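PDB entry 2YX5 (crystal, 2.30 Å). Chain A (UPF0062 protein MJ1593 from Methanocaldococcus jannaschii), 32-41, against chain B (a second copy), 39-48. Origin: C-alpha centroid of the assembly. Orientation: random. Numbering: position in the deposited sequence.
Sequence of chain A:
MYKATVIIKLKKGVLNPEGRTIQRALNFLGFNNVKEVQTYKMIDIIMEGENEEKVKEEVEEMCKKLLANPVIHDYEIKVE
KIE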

# COMPACT_ATOMS: atom_id res chain seq x y z
N ASN A 32 -12.73 -20.58 7.71
CA ASN A 32 -12.54 -21.49 6.57
C ASN A 32 -13.59 -21.31 5.47
O ASN A 32 -13.49 -21.90 4.39
CB ASN A 32 -12.48 -22.92 7.08
CG ASN A 32 -11.19 -23.19 7.82
OD1 ASN A 32 -10.10 -23.06 7.24
ND2 ASN A 32 -11.30 -23.54 9.09
N ASN A 33 -14.58 -20.48 5.78
CA ASN A 33 -15.65 -20.11 4.83
C ASN A 33 -15.04 -19.28 3.70
O ASN A 33 -15.50 -19.37 2.51
CB ASN A 33 -16.67 -19.22 5.54
CG ASN A 33 -17.82 -20.01 6.04
OD1 ASN A 33 -18.25 -20.97 5.33
ND2 ASN A 33 -18.35 -19.67 7.23
N VAL A 34 -14.05 -18.46 4.06
CA VAL A 34 -13.39 -17.60 3.09
C VAL A 34 -12.70 -18.47 2.07
O VAL A 34 -11.79 -19.25 2.39
CB VAL A 34 -12.38 -16.64 3.76
CG1 VAL A 34 -11.75 -15.72 2.71
CG2 VAL A 34 -13.09 -15.81 4.83
N LYS A 35 -13.14 -18.34 0.83
CA LYS A 35 -12.59 -19.14 -0.24
C LYS A 35 -11.61 -18.41 -1.15
O LYS A 35 -10.76 -19.04 -1.78
CB LYS A 35 -13.74 -19.74 -1.06
CG LYS A 35 -14.46 -20.87 -0.33
CD LYS A 35 -13.53 -22.06 -0.13
CE LYS A 35 -14.23 -23.23 0.55
NZ LYS A 35 -13.44 -24.49 0.40
N GLU A 36 -11.73 -17.10 -1.22
CA GLU A 36 -10.86 -16.32 -2.08
C GLU A 36 -10.90 -14.84 -1.74
O GLU A 36 -11.95 -14.31 -1.38
CB GLU A 36 -11.30 -16.54 -3.52
CG GLU A 36 -10.53 -15.75 -4.54
CD GLU A 36 -10.96 -16.12 -5.93
OE1 GLU A 36 -10.98 -17.34 -6.23
OE2 GLU A 36 -11.29 -15.22 -6.72
N VAL A 37 -9.75 -14.17 -1.82
CA VAL A 37 -9.70 -12.74 -1.53
C VAL A 37 -8.98 -11.98 -2.64
O VAL A 37 -8.05 -12.49 -3.24
CB VAL A 37 -8.98 -12.44 -0.21
CG1 VAL A 37 -8.82 -10.93 -0.06
CG2 VAL A 37 -9.76 -13.05 0.97
N GLN A 38 -9.43 -10.77 -2.92
CA GLN A 38 -8.80 -9.96 -3.95
C GLN A 38 -8.76 -8.55 -3.39
O GLN A 38 -9.62 -8.19 -2.61
CB GLN A 38 -9.63 -10.00 -5.25
CG GLN A 38 -8.82 -10.44 -6.50
CD GLN A 38 -7.62 -9.52 -6.84
OE1 GLN A 38 -6.68 -9.37 -6.04
NE2 GLN A 38 -7.65 -8.90 -8.03
N THR A 39 -7.75 -7.76 -3.78
CA THR A 39 -7.63 -6.40 -3.28
C THR A 39 -7.45 -5.37 -4.40
O THR A 39 -6.93 -5.68 -5.46
CB THR A 39 -6.49 -6.27 -2.26
OG1 THR A 39 -5.27 -6.73 -2.84
CG2 THR A 39 -6.79 -7.10 -1.02
N TYR A 40 -7.89 -4.15 -4.12
CA TYR A 40 -7.86 -3.06 -5.09
C TYR A 40 -7.58 -1.76 -4.39
O TYR A 40 -7.80 -1.61 -3.19
CB TYR A 40 -9.24 -2.90 -5.74
CG TYR A 40 -9.84 -4.15 -6.26
CD1 TYR A 40 -9.49 -4.63 -7.52
CD2 TYR A 40 -10.75 -4.89 -5.50
CE1 TYR A 40 -10.02 -5.82 -8.02
CE2 TYR A 40 -11.29 -6.09 -5.98
CZ TYR A 40 -10.92 -6.55 -7.25
OH TYR A 40 -11.42 -7.74 -7.78
N LYS A 41 -7.13 -0.80 -5.16
CA LYS A 41 -6.89 0.50 -4.60
C LYS A 41 -8.06 1.34 -5.13
O LYS A 41 -8.38 1.30 -6.32
CB LYS A 41 -5.55 1.08 -5.06
CG LYS A 41 -5.06 2.28 -4.24
CD LYS A 41 -4.87 1.86 -2.78
CE LYS A 41 -4.50 3.00 -1.83
NZ LYS A 41 -4.75 2.56 -0.42
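Chain B 39-48: TYKMIDIIME

Two copies of one chain can extend a common β-sheet by laying edge strands side by side, and the pairing of UPF0062 protein MJ1593 with its second copy is a compact example. Chain B runs as an extended strand from B:Thr39 through B:Met47, antiparallel to strand 34-41 of chain A; the N-to-C directions differ by 153° and the axes approach to 4.5 Å. The register sets A:Lys41 against B:Lys41, CA to CA 5.1 Å, and proceeds through A:Thr39 with B:Ile43 to A:Val37 with B:Ile45. Backbone pairs hold it: A:Tyr40 N donates to B:Met42 O and B:Met42 N to A:Tyr40 O, both at 2.9 Å, a pattern repeated by A:Gln38 with B:Asp44 and by A:Glu36 with B:Ile46.

A:Tyr40 contributes the largest covered area. Its CD2 meets B:Met42 CE at 3.2 Å, obliquely to the ring, while B:Asp44 OD2 lies 3.4 Å from A:Tyr40 CE2 at the ring edge. The ring thus spans two alternate residues of chain B that share its face of the sheet.

A:Lys41 comes next. Its side chain reaches across the partner backbone, bringing CD within 3.6 Å of B:Tyr40 O, and B:Lys41 CD makes the same approach to A:Tyr40 O. The aliphatic portions of both lysines therefore pack over the opposing strand.

B:Ile46 marks a bulge. Its O accepts from both A:Lys35 N (2.8 Å) and A:Glu36 N (3.0 Å), so one extra residue of chain A is accommodated before A:Val34 pairs with B:Met47. Beyond it, B:Glu48 N still donates to A:Asn33 O at 3.1 Å. On the face carrying the valines, A:Val34 CG1 touches B:Ile45 CG2 at 3.6 Å, adding apolar packing to the backbone ladder.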

# COMPACT_ATOMS: atom_id res chain seq x y z
N THR B 39 -8.21 8.16 -0.83
CA THR B 39 -7.90 6.78 -1.20
C THR B 39 -8.39 5.77 -0.17
O THR B 39 -8.51 6.06 1.01
CB THR B 39 -6.40 6.59 -1.45
OG1 THR B 39 -5.65 7.01 -0.31
CG2 THR B 39 -5.96 7.41 -2.65
N TYR B 40 -8.67 4.56 -0.65
CA TYR B 40 -9.22 3.49 0.17
C TYR B 40 -8.67 2.17 -0.29
O TYR B 40 -8.22 2.01 -1.42
CB TYR B 40 -10.73 3.39 -0.02
CG TYR B 40 -11.46 4.68 0.12
CD1 TYR B 40 -11.82 5.16 1.38
CD2 TYR B 40 -11.79 5.45 -1.00
CE1 TYR B 40 -12.47 6.38 1.54
CE2 TYR B 40 -12.45 6.68 -0.86
CZ TYR B 40 -12.79 7.14 0.42
OH TYR B 40 -13.44 8.36 0.61
N LYS B 41 -8.74 1.19 0.59
CA LYS B 41 -8.30 -0.13 0.22
C LYS B 41 -9.61 -0.90 0.04
O LYS B 41 -10.51 -0.83 0.87
CB LYS B 41 -7.44 -0.76 1.32
CG LYS B 41 -6.64 -1.99 0.86
CD LYS B 41 -5.68 -1.60 -0.27
CE LYS B 41 -4.91 -2.76 -0.88
NZ LYS B 41 -4.36 -2.34 -2.21
N MET B 42 -9.73 -1.58 -1.08
CA MET B 42 -10.92 -2.36 -1.29
C MET B 42 -10.53 -3.82 -1.17
O MET B 42 -9.56 -4.26 -1.77
CB MET B 42 -11.52 -2.06 -2.66
CG MET B 42 -12.84 -2.82 -2.89
SD MET B 42 -13.91 -2.17 -4.22
CE MET B 42 -13.48 -3.31 -5.60
N ILE B 43 -11.26 -4.56 -0.35
CA ILE B 43 -11.01 -5.99 -0.15
C ILE B 43 -12.27 -6.82 -0.46
O ILE B 43 -13.28 -6.75 0.27
CB ILE B 43 -10.58 -6.28 1.30
CG1 ILE B 43 -9.29 -5.53 1.63
CG2 ILE B 43 -10.40 -7.76 1.50
CD1 ILE B 43 -8.91 -5.52 3.11
N ASP B 44 -12.20 -7.61 -1.54
CA ASP B 44 -13.29 -8.48 -1.95
C ASP B 44 -13.13 -9.88 -1.39
O ASP B 44 -12.21 -10.61 -1.75
CB ASP B 44 -13.38 -8.56 -3.46
CG ASP B 44 -14.10 -7.36 -4.05
OD1 ASP B 44 -14.45 -6.45 -3.27
OD2 ASP B 44 -14.32 -7.34 -5.28
N ILE B 45 -14.02 -10.26 -0.50
CA ILE B 45 -13.91 -11.59 0.07
C ILE B 45 -14.99 -12.50 -0.49
O ILE B 45 -16.18 -12.25 -0.31
CB ILE B 45 -14.02 -11.52 1.58
CG1 ILE B 45 -12.94 -10.56 2.12
CG2 ILE B 45 -13.91 -12.94 2.15
CD1 ILE B 45 -13.09 -10.20 3.59
N ILE B 46 -14.57 -13.54 -1.20
CA ILE B 46 -15.50 -14.53 -1.74
C ILE B 46 -15.58 -15.69 -0.75
O ILE B 46 -14.59 -16.39 -0.48
CB ILE B 46 -15.06 -15.00 -3.12
CG1 ILE B 46 -15.11 -13.80 -4.08
CG2 ILE B 46 -15.96 -16.15 -3.60
CD1 ILE B 46 -14.56 -14.08 -5.44
N MET B 47 -16.79 -15.89 -0.21
CA MET B 47 -16.99 -16.90 0.83
C MET B 47 -18.33 -17.65 0.83
O MET B 47 -19.31 -17.23 0.19
CB MET B 47 -16.81 -16.19 2.17
CG MET B 47 -17.63 -14.87 2.20
SD MET B 47 -17.50 -13.83 3.68
CE MET B 47 -17.46 -15.11 5.00
N GLU B 48 -18.35 -18.75 1.59
CA GLU B 48 -19.54 -19.58 1.76
C GLU B 48 -20.21 -19.27 3.10
O GLU B 48 -21.35 -18.80 3.14
CB GLU B 48 -19.16 -21.06 1.68
CG GLU B 48 -18.54 -21.44 0.33
CD GLU B 48 -18.39 -22.93 0.11
OE1 GLU B 48 -17.76 -23.62 0.97
OE2 GLU B 48 -18.89 -23.43 -0.93